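Local coordinates for type II secretion system protein F (PDB 3C1Q) that forms part of the inner membrane complex of the type II secretion system, probably required for exporting toxins and proteases from the periplasm, at residues Arg19-Leu24 against Arg36-Gln41. Numbering follows the deposited sequence.
Sequences RQLATL and RAVAEQ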
ATOM      1  N   ARG B  19       3.194   5.009   1.464  1.00  6.80           N
ATOM      2  CA  ARG B  19       3.043   3.590   1.822  1.00  7.45           C
ATOM      3  C   ARG B  19       3.665   2.686   0.770  1.00  7.31           C
ATOM      4  O   ARG B  19       4.416   1.780   1.096  1.00  6.63           O
ATOM      5  CB  ARG B  19       1.583   3.226   2.048  1.00  7.86           C
ATOM      6  CG  ARG B  19       1.351   1.729   2.346  1.00  6.96           C
ATOM      7  CD  ARG B  19       2.077   1.274   3.570  1.00  5.51           C
ATOM      8  NE  ARG B  19       1.533   1.902   4.783  1.00  3.99           N
ATOM      9  CZ  ARG B  19       2.154   1.877   5.962  1.00  5.51           C
ATOM     10  NH1 ARG B  19       3.334   1.277   6.073  1.00  4.19           N
ATOM     11  NH2 ARG B  19       1.608   2.449   7.026  1.00  5.55           N
ATOM     12  N   GLN B  20       3.406   2.966  -0.501  1.00  7.88           N
ATOM     13  CA  GLN B  20       3.978   2.157  -1.576  1.00  7.42           C
ATOM     14  C   GLN B  20       5.502   2.230  -1.562  1.00  7.60           C
ATOM     15  O   GLN B  20       6.174   1.200  -1.640  1.00  7.58           O
ATOM     16  CB  GLN B  20       3.442   2.594  -2.936  1.00  7.37           C
ATOM     17  CG  GLN B  20       1.943   2.374  -3.107  1.00  7.38           C
ATOM     18  CD  GLN B  20       1.438   2.839  -4.450  1.00  8.94           C
ATOM     19  OE1 GLN B  20       1.576   4.016  -4.803  1.00  8.03           O
ATOM     20  NE2 GLN B  20       0.857   1.912  -5.223  1.00  7.39           N
ATOM     21  N   LEU B  21       6.055   3.435  -1.441  1.00  7.27           N
ATOM     22  CA  LEU B  21       7.519   3.563  -1.435  1.00  8.00           C
ATOM     23  C   LEU B  21       8.102   2.840  -0.205  1.00  7.70           C
ATOM     24  O   LEU B  21       9.096   2.128  -0.305  1.00  8.42           O
ATOM     25  CB  LEU B  21       7.939   5.028  -1.483  1.00  8.33           C
ATOM     26  CG  LEU B  21       9.415   5.315  -1.610  1.00 10.15           C
ATOM     27  CD1 LEU B  21       9.977   4.761  -2.951  1.00 11.26           C
ATOM     28  CD2 LEU B  21       9.659   6.835  -1.470  1.00 10.88           C
ATOM     29  N   ALA B  22       7.470   2.991   0.957  1.00  7.00           N
ATOM     30  CA  ALA B  22       7.943   2.312   2.159  1.00  6.85           C
ATOM     31  C   ALA B  22       7.927   0.790   2.008  1.00  6.88           C
ATOM     32  O   ALA B  22       8.861   0.101   2.413  1.00  6.70           O
ATOM     33  CB  ALA B  22       7.107   2.712   3.360  1.00  6.09           C
ATOM     34  N   THR B  23       6.857   0.273   1.417  1.00  6.98           N
ATOM     35  CA  THR B  23       6.668  -1.155   1.242  1.00  6.48           C
ATOM     36  C   THR B  23       7.733  -1.758   0.339  1.00  6.55           C
ATOM     37  O   THR B  23       8.311  -2.819   0.625  1.00  6.72           O
ATOM     38  CB  THR B  23       5.241  -1.439   0.698  1.00  6.31           C
ATOM     39  OG1 THR B  23       4.283  -0.932   1.650  1.00  7.09           O
ATOM     40  CG2 THR B  23       5.006  -2.910   0.501  1.00  7.56           C
ATOM     41  N   LEU B  24       8.004  -1.068  -0.748  1.00  6.37           N
ATOM     42  CA  LEU B  24       9.002  -1.522  -1.704  1.00  6.72           C
ATOM     43  C   LEU B  24      10.422  -1.426  -1.130  1.00  6.27           C
ATOM     44  O   LEU B  24      11.178  -2.381  -1.196  1.00  7.25           O
ATOM     45  CB  LEU B  24       8.862  -0.729  -2.998  1.00  6.26           C
ATOM     46  CG  LEU B  24       7.549  -0.950  -3.758  1.00  6.94           C
ATOM     47  CD1 LEU B  24       7.356   0.117  -4.857  1.00  8.90           C
ATOM     48  CD2 LEU B  24       7.458  -2.340  -4.362  1.00 11.35           C
ATOM     49  N   ARG B  36      10.403   3.786  -9.668  1.00  9.18           N
ATOM     50  CA  ARG B  36       9.821   3.394 -10.954  1.00 10.05           C
ATOM     51  C   ARG B  36       8.456   2.725 -10.771  1.00  9.75           C
ATOM     52  O   ARG B  36       7.497   3.078 -11.439  1.00 10.34           O
ATOM     53  CB  ARG B  36      10.750   2.461 -11.720  1.00 10.37           C
ATOM     54  CG  ARG B  36      10.233   2.109 -13.125  1.00 13.49           C
ATOM     55  CD  ARG B  36      10.924   0.913 -13.714  1.00 18.77           C
ATOM     56  NE  ARG B  36      12.194   1.245 -14.357  1.00 21.84           N
ATOM     57  CZ  ARG B  36      12.383   1.387 -15.676  1.00 25.46           C
ATOM     58  NH1 ARG B  36      11.378   1.265 -16.546  1.00 28.07           N
ATOM     59  NH2 ARG B  36      13.592   1.669 -16.142  1.00 25.65           N
ATOM     60  N   ALA B  37       8.384   1.738  -9.880  1.00  9.53           N
ATOM     61  CA  ALA B  37       7.147   1.034  -9.600  1.00  9.17           C
ATOM     62  C   ALA B  37       6.044   1.975  -9.126  1.00  9.13           C
ATOM     63  O   ALA B  37       4.917   1.906  -9.632  1.00  8.79           O
ATOM     64  CB  ALA B  37       7.395  -0.088  -8.555  1.00  8.93           C
ATOM     65  N   VAL B  38       6.341   2.866  -8.180  1.00  9.27           N
ATOM     66  CA  VAL B  38       5.293   3.762  -7.665  1.00  9.64           C
ATOM     67  C   VAL B  38       4.771   4.674  -8.814  1.00  9.65           C
ATOM     68  O   VAL B  38       3.549   4.874  -8.966  1.00  9.90           O
ATOM     69  CB  VAL B  38       5.762   4.590  -6.410  1.00  9.49           C
ATOM     70  CG1 VAL B  38       4.609   5.418  -5.854  1.00  9.54           C
ATOM     71  CG2 VAL B  38       6.325   3.652  -5.319  1.00  9.59           C
ATOM     72  N   ALA B  39       5.683   5.146  -9.657  1.00  9.90           N
ATOM     73  CA  ALA B  39       5.328   5.929 -10.837  1.00 10.09           C
ATOM     74  C   ALA B  39       4.404   5.167 -11.786  1.00  9.84           C
ATOM     75  O   ALA B  39       3.357   5.677 -12.183  1.00 10.51           O
ATOM     76  CB  ALA B  39       6.589   6.371 -11.606  1.00 10.12           C
ATOM     77  N   GLU B  40       4.812   3.955 -12.153  1.00  9.92           N
ATOM     78  CA  GLU B  40       4.066   3.115 -13.098  1.00  9.83           C
ATOM     79  C   GLU B  40       2.670   2.803 -12.603  1.00  9.43           C
ATOM     80  O   GLU B  40       1.773   2.575 -13.406  1.00  9.43           O
ATOM     81  CB  GLU B  40       4.770   1.772 -13.272  1.00 10.33           C
ATOM     82  CG  GLU B  40       6.092   1.810 -14.003  1.00 12.25           C
ATOM     83  CD  GLU B  40       6.852   0.486 -13.908  1.00 14.10           C
ATOM     84  OE1 GLU B  40       6.595  -0.312 -12.977  1.00 15.52           O
ATOM     85  OE2 GLU B  40       7.726   0.244 -14.771  1.00 16.39           O
ATOM     86  N   GLN B  41       2.521   2.735 -11.280  1.00  8.36           N
ATOM     87  CA  GLN B  41       1.257   2.369 -10.654  1.00  8.88           C
ATOM     88  C   GLN B  41       0.320   3.549 -10.349  1.00  9.41           C
ATOM     89  O   GLN B  41      -0.775   3.353  -9.855  1.00  9.76           O
ATOM     90  CB  GLN B  41       1.519   1.553  -9.382  1.00  8.60           C
ATOM     91  CG  GLN B  41       2.205   0.215  -9.664  1.00  7.74           C
ATOM     92  CD  GLN B  41       2.592  -0.515  -8.411  1.00  5.92           C
ATOM     93  OE1 GLN B  41       1.900  -0.424  -7.393  1.00  7.26           O
ATOM     94  NE2 GLN B  41       3.712  -1.237  -8.462  1.00  6.97           N
TER
HETATM   95  O   HOH W   1      -1.532   2.763  -7.229  1.00 16.93           O
HETATM   96  O   HOH W   2       1.190   4.960  -7.255  1.00 17.05           O
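Q20 reaches from helix 11-26 to the C-terminal turn of helix 31-40; its CB and amide oxygen lie against the two methyls of V38, while its nitrogen faces Q41. Q20 CB lies 3.9 Å from V38 CG2. With CG anti to the carbonyl carbon (chi1 -64°) and the chain extended beyond it, the amide is carried obliquely past V38, so that Q20 OE1 comes 3.5 Å from V38 CG1. One water donates to Q20 OE1 at 2.7 Å and also to the carbonyl oxygen of V38; another accepts from Q20 NE2 and donates to Q41 O. Q20 is thus linked through water to the backbone carbonyls of V38 and Q41. Q20 NE2 also passes 3.4 Å from Q41 OE1, but the angle is poor for a bond and the two amide planes stand 80° apart. Each amide nitrogen also reaches the second subunit: Q20 NE2 donates to T23 OG1 and Q41 NE2 to T23 O of that chain. One turn along from Q20, L24 closes the apolar side: its CD1 sits 3.7 Å from A37 CB and equally far from V38 CG2. V38 CG2 touches both L24 CD1 and Q20 CB, roughly at right angles; the V38 side chain also touches L51 of helix 45-59. The segments run roughly antiparallel, at 145°, their axes 9.7 Å apart. This is the packing of an antiparallel helical hairpin in the all-helical first cytoplasmic domain of a GSP F protein; its Q20, Q41 and L24 form part of the homodimer interface.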